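Putative acyl-CoA dehydrogenase (Burkholderia xenovorans, PDB 5JSC) is a putative acyl-CoA dehydrogenase, a flavoprotein with FAD bound in a fold that joins helical domains to a beta domain. Local coordinates at residues C[95-100]-C[268-274]; C[275-279]-C[367-371]. Numbering follows the deposited sequence.

Contact 1. Residues C[95-100]-C[268-274]. With EDO (1,2-ethanediol), chain O.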
# COMPACT_ATOMS: atom_id res chain seq x y z
N ARG C 95 19.39 -1.41 -22.28
CA ARG C 95 19.14 -0.44 -21.21
C ARG C 95 19.12 -1.11 -19.84
O ARG C 95 19.66 -0.57 -18.87
CB ARG C 95 17.83 0.31 -21.45
CG ARG C 95 17.92 1.37 -22.53
CD ARG C 95 16.80 2.40 -22.34
NE ARG C 95 17.04 3.29 -21.21
CZ ARG C 95 16.30 4.36 -20.92
NH1 ARG C 95 15.25 4.67 -21.68
NH2 ARG C 95 16.61 5.12 -19.88
N GLU C 96 18.48 -2.28 -19.74
CA GLU C 96 18.45 -2.98 -18.46
C GLU C 96 19.86 -3.26 -17.95
O GLU C 96 20.19 -2.97 -16.79
CB GLU C 96 17.67 -4.29 -18.58
CG GLU C 96 17.59 -5.01 -17.25
CD GLU C 96 17.06 -6.42 -17.35
OE1 GLU C 96 16.28 -6.73 -18.27
OE2 GLU C 96 17.42 -7.24 -16.47
N THR C 97 20.73 -3.81 -18.81
CA THR C 97 22.08 -4.14 -18.38
C THR C 97 22.90 -2.89 -18.09
O THR C 97 23.61 -2.82 -17.08
CB THR C 97 22.77 -5.00 -19.44
OG1 THR C 97 21.93 -6.12 -19.73
CG2 THR C 97 24.13 -5.50 -18.94
N LEU C 98 22.81 -1.89 -18.96
CA LEU C 98 23.56 -0.65 -18.72
C LEU C 98 23.12 0.00 -17.42
O LEU C 98 23.96 0.36 -16.59
CB LEU C 98 23.38 0.31 -19.89
CG LEU C 98 24.15 -0.06 -21.16
CD1 LEU C 98 23.62 0.76 -22.33
CD2 LEU C 98 25.65 0.15 -20.98
N ALA C 99 21.81 0.13 -17.21
CA ALA C 99 21.31 0.77 -15.99
C ALA C 99 21.75 0.01 -14.75
O ALA C 99 22.03 0.61 -13.70
CB ALA C 99 19.79 0.87 -16.03
N LYS C 100 21.82 -1.33 -14.84
CA LYS C 100 22.26 -2.14 -13.71
C LYS C 100 23.69 -1.80 -13.28
O LYS C 100 24.06 -2.06 -12.13
CB LYS C 100 22.15 -3.63 -14.09
CG LYS C 100 22.43 -4.60 -12.95
CD LYS C 100 22.02 -6.02 -13.30
CE LYS C 100 22.80 -6.56 -14.48
NZ LYS C 100 22.40 -7.96 -14.81
N ALA C 268 15.15 0.12 -18.14
CA ALA C 268 16.16 0.79 -17.33
C ALA C 268 15.77 0.76 -15.85
O ALA C 268 16.62 0.49 -14.99
CB ALA C 268 16.36 2.24 -17.79
N SER C 269 14.50 1.02 -15.55
CA SER C 269 14.02 0.93 -14.17
C SER C 269 14.32 -0.43 -13.58
O SER C 269 14.80 -0.55 -12.44
CB SER C 269 12.51 1.18 -14.13
OG SER C 269 12.16 2.46 -14.63
N LEU C 270 14.03 -1.48 -14.35
CA LEU C 270 14.29 -2.84 -13.93
C LEU C 270 15.77 -3.07 -13.65
O LEU C 270 16.12 -3.73 -12.67
CB LEU C 270 13.78 -3.79 -15.02
CG LEU C 270 14.15 -5.26 -14.96
CD1 LEU C 270 13.59 -5.89 -13.69
CD2 LEU C 270 13.61 -5.98 -16.20
N GLY C 271 16.64 -2.56 -14.52
CA GLY C 271 18.08 -2.69 -14.28
C GLY C 271 18.53 -2.02 -12.99
O GLY C 271 19.30 -2.59 -12.22
N PHE C 272 18.06 -0.79 -12.76
CA PHE C 272 18.34 -0.14 -11.48
C PHE C 272 17.85 -0.99 -10.31
O PHE C 272 18.55 -1.15 -9.31
CB PHE C 272 17.70 1.25 -11.44
CG PHE C 272 18.33 2.25 -12.39
CD1 PHE C 272 19.71 2.40 -12.47
CD2 PHE C 272 17.52 3.06 -13.19
CE1 PHE C 272 20.28 3.33 -13.33
CE2 PHE C 272 18.08 3.99 -14.06
CZ PHE C 272 19.47 4.12 -14.13
N ALA C 273 16.64 -1.54 -10.43
CA ALA C 273 16.10 -2.40 -9.37
C ALA C 273 16.97 -3.63 -9.15
O ALA C 273 17.21 -4.04 -8.01
CB ALA C 273 14.66 -2.80 -9.68
N ARG C 274 17.44 -4.26 -10.24
CA ARG C 274 18.28 -5.44 -10.07
C ARG C 274 19.58 -5.09 -9.36
O ARG C 274 20.09 -5.88 -8.55
CB ARG C 274 18.59 -6.08 -11.42
CG ARG C 274 17.39 -6.76 -12.07
CD ARG C 274 17.87 -7.73 -13.14
NE ARG C 274 16.80 -8.29 -13.97
CZ ARG C 274 16.04 -9.33 -13.63
NH1 ARG C 274 16.19 -9.91 -12.45
NH2 ARG C 274 15.12 -9.79 -14.47
C1 EDO O . 15.28 -10.11 -18.10
O1 EDO O . 15.14 -9.02 -17.20
C2 EDO O . 16.71 -10.19 -18.60
O2 EDO O . 17.62 -9.96 -17.52
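Gly271 sets the spacing here. A CB on it would clash with Glu96 O, and without one the segment axes close to 6.9 Å at a crossing angle of -39°, with the CA atoms of Glu96 and Gly271 4.2 Å apart. Two CA-H...O contacts result, Gly271 CA to Glu96 O and Lys100 CA to Gly271 O, each 3.3 Å. Ala99 points its CB toward the other helix; this methyl lies 4.1 Å from Ala268 CB and sits over the face of the Phe272 ring, 3.7 Å from the centroid, a CH-pi contact. The CA-to-CB bond of Phe272 points away, yet with chi1 at m the ring swings back over Ala99. Glu96 leaves its helix sideways and runs out fully extended (t, t), bringing OE2 2.8 Å from Arg274 NE in a salt bridge. Arg274, itself m then t, t, offers NH2 to O1 of a 1,2-ethanediol, probably from the crystallisation liquor, whose two hydroxyls also bind the Glu96 carboxylate. Lys100 CD touches Arg274 CB at 3.9 Å. Tyr319 OH is also hydrogen-bonded to Glu96 OE1, while Arg95 turns its guanidinium to Asp106 of helix 103-122. Thus helix 88-101 of the N-terminal domain lies on helix 250-286 of the C-terminal domain, with helix 298-325 packing beside Leu270 and Arg274 and helix 28-44 covering Thr97 and Leu98.

Contact 2. Residues C[275-279]-C[367-371]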
# COMPACT_ATOMS: atom_id res chain seq x y z
N HIS C 275 20.14 -3.91 -9.64
CA HIS C 275 21.33 -3.49 -8.90
C HIS C 275 21.02 -3.36 -7.41
O HIS C 275 21.77 -3.85 -6.56
CB HIS C 275 21.85 -2.17 -9.48
CG HIS C 275 23.21 -1.78 -9.00
ND1 HIS C 275 23.87 -0.65 -9.45
CD2 HIS C 275 24.05 -2.36 -8.11
CE1 HIS C 275 25.04 -0.56 -8.86
NE2 HIS C 275 25.18 -1.59 -8.05
N ALA C 276 19.89 -2.72 -7.08
CA ALA C 276 19.51 -2.59 -5.67
C ALA C 276 19.29 -3.95 -5.03
O ALA C 276 19.64 -4.16 -3.86
CB ALA C 276 18.25 -1.73 -5.55
N MET C 277 18.66 -4.87 -5.76
CA MET C 277 18.43 -6.22 -5.24
C MET C 277 19.75 -6.90 -4.89
O MET C 277 19.88 -7.52 -3.83
CB MET C 277 17.68 -7.05 -6.29
CG MET C 277 17.36 -8.48 -5.88
SD MET C 277 15.84 -8.55 -4.91
CE MET C 277 16.38 -9.13 -3.33
N ALA C 278 20.73 -6.83 -5.80
CA ALA C 278 22.03 -7.44 -5.51
C ALA C 278 22.66 -6.83 -4.26
O ALA C 278 23.18 -7.54 -3.40
CB ALA C 278 22.95 -7.30 -6.72
N GLU C 279 22.60 -5.50 -4.14
CA GLU C 279 23.15 -4.85 -2.95
C GLU C 279 22.41 -5.29 -1.70
O GLU C 279 23.03 -5.54 -0.65
CB GLU C 279 23.05 -3.33 -3.10
CG GLU C 279 23.82 -2.76 -4.27
CD GLU C 279 25.31 -2.72 -4.05
OE1 GLU C 279 25.74 -2.59 -2.89
OE2 GLU C 279 26.05 -2.79 -5.05
N ALA C 367 26.24 2.65 -3.65
CA ALA C 367 25.40 2.21 -4.76
C ALA C 367 23.93 2.52 -4.50
O ALA C 367 23.23 3.06 -5.36
CB ALA C 367 25.61 0.72 -5.02
N VAL C 368 23.44 2.21 -3.29
CA VAL C 368 22.00 2.38 -3.07
C VAL C 368 21.63 3.86 -2.94
O VAL C 368 20.53 4.26 -3.33
CB VAL C 368 21.51 1.55 -1.86
CG1 VAL C 368 21.75 0.06 -2.11
CG2 VAL C 368 22.16 2.02 -0.55
N GLU C 369 22.53 4.69 -2.40
CA GLU C 369 22.24 6.13 -2.34
C GLU C 369 22.15 6.71 -3.74
O GLU C 369 21.28 7.55 -4.02
CB GLU C 369 23.32 6.85 -1.52
CG GLU C 369 23.05 8.33 -1.25
CD GLU C 369 23.53 9.26 -2.36
OE1 GLU C 369 24.39 8.86 -3.18
OE2 GLU C 369 23.07 10.41 -2.38
N MET C 370 23.04 6.28 -4.63
CA MET C 370 22.98 6.76 -6.01
C MET C 370 21.70 6.30 -6.69
O MET C 370 21.08 7.06 -7.44
CB MET C 370 24.20 6.27 -6.78
CG MET C 370 25.49 6.85 -6.22
SD MET C 370 26.95 6.46 -7.18
CE MET C 370 26.98 4.69 -7.04
N LEU C 371 21.28 5.05 -6.44
CA LEU C 371 20.06 4.54 -7.05
C LEU C 371 18.83 5.28 -6.56
O LEU C 371 17.89 5.52 -7.32
CB LEU C 371 19.94 3.04 -6.79
CG LEU C 371 20.96 2.19 -7.54
CD1 LEU C 371 21.07 0.80 -6.92
CD2 LEU C 371 20.59 2.07 -9.02
O HOH W 1 25.18 0.37 -1.56
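Start at Ala367, in the first turn of helix 367-376. Its CB points at the 275-279 helix and rests between two polar side chains, 3.8 Å from His275 NE2 and 3.5 Å from Glu279 OE2. Those two are one helical turn apart, and a weak hydrogen bond, His275 NE2 to Glu279 OE2 at 3.3 Å, links them in front of the methyl group. Next comes Val368, which meets the other helix twice. Its CG1 packs against Glu279 CB at 3.8 Å, and its backbone N, still without a helical acceptor so early in the helix, donates to a water at 3.1 Å; that water in turn donates to Glu279 OE1 at 3.3 Å, bridging the segments. The setting is the alpha-helical C-terminal domain of the acyl-CoA dehydrogenase fold, where the two short segments run roughly antiparallel, at 151°, with their axes 9.9 Å apart. Behind the contact, Ile350 and Ala353 of helix 332-356 pack on Ala276, and they also touch Leu371 and Val368 respectively. Glu369 faces elsewhere, forming a salt bridge with Arg373 and packing on Ile223 of the third subunit. One turn after Ala367, Leu371 points back toward the long helix. Its CD1 reaches over the face of the His275 imidazole, 4.3 Å from the centroid in a CH-pi contact, and lies 4.0 Å from Ala276 CB.

Both contacts use the long helix 250-286, and its residues 268-274 run straight on into 275-279. Along the chain they come in series: contact 1 brings together residues 95-100 and 268-274, separated in sequence by 167 residues that include the beta strands, and contact 2 then adds helix 367-376 about a turn and a half further on. Their centres are 11 Å apart, and they touch directly, Phe272 CD1 lying 3.6 Å from Leu371 CD2. Contact 1 is the more buried and joins the N-terminal to the C-terminal domain, whereas contact 2 stays within the C-terminal one. One helix thus carries packing both between domains and inside its own bundle.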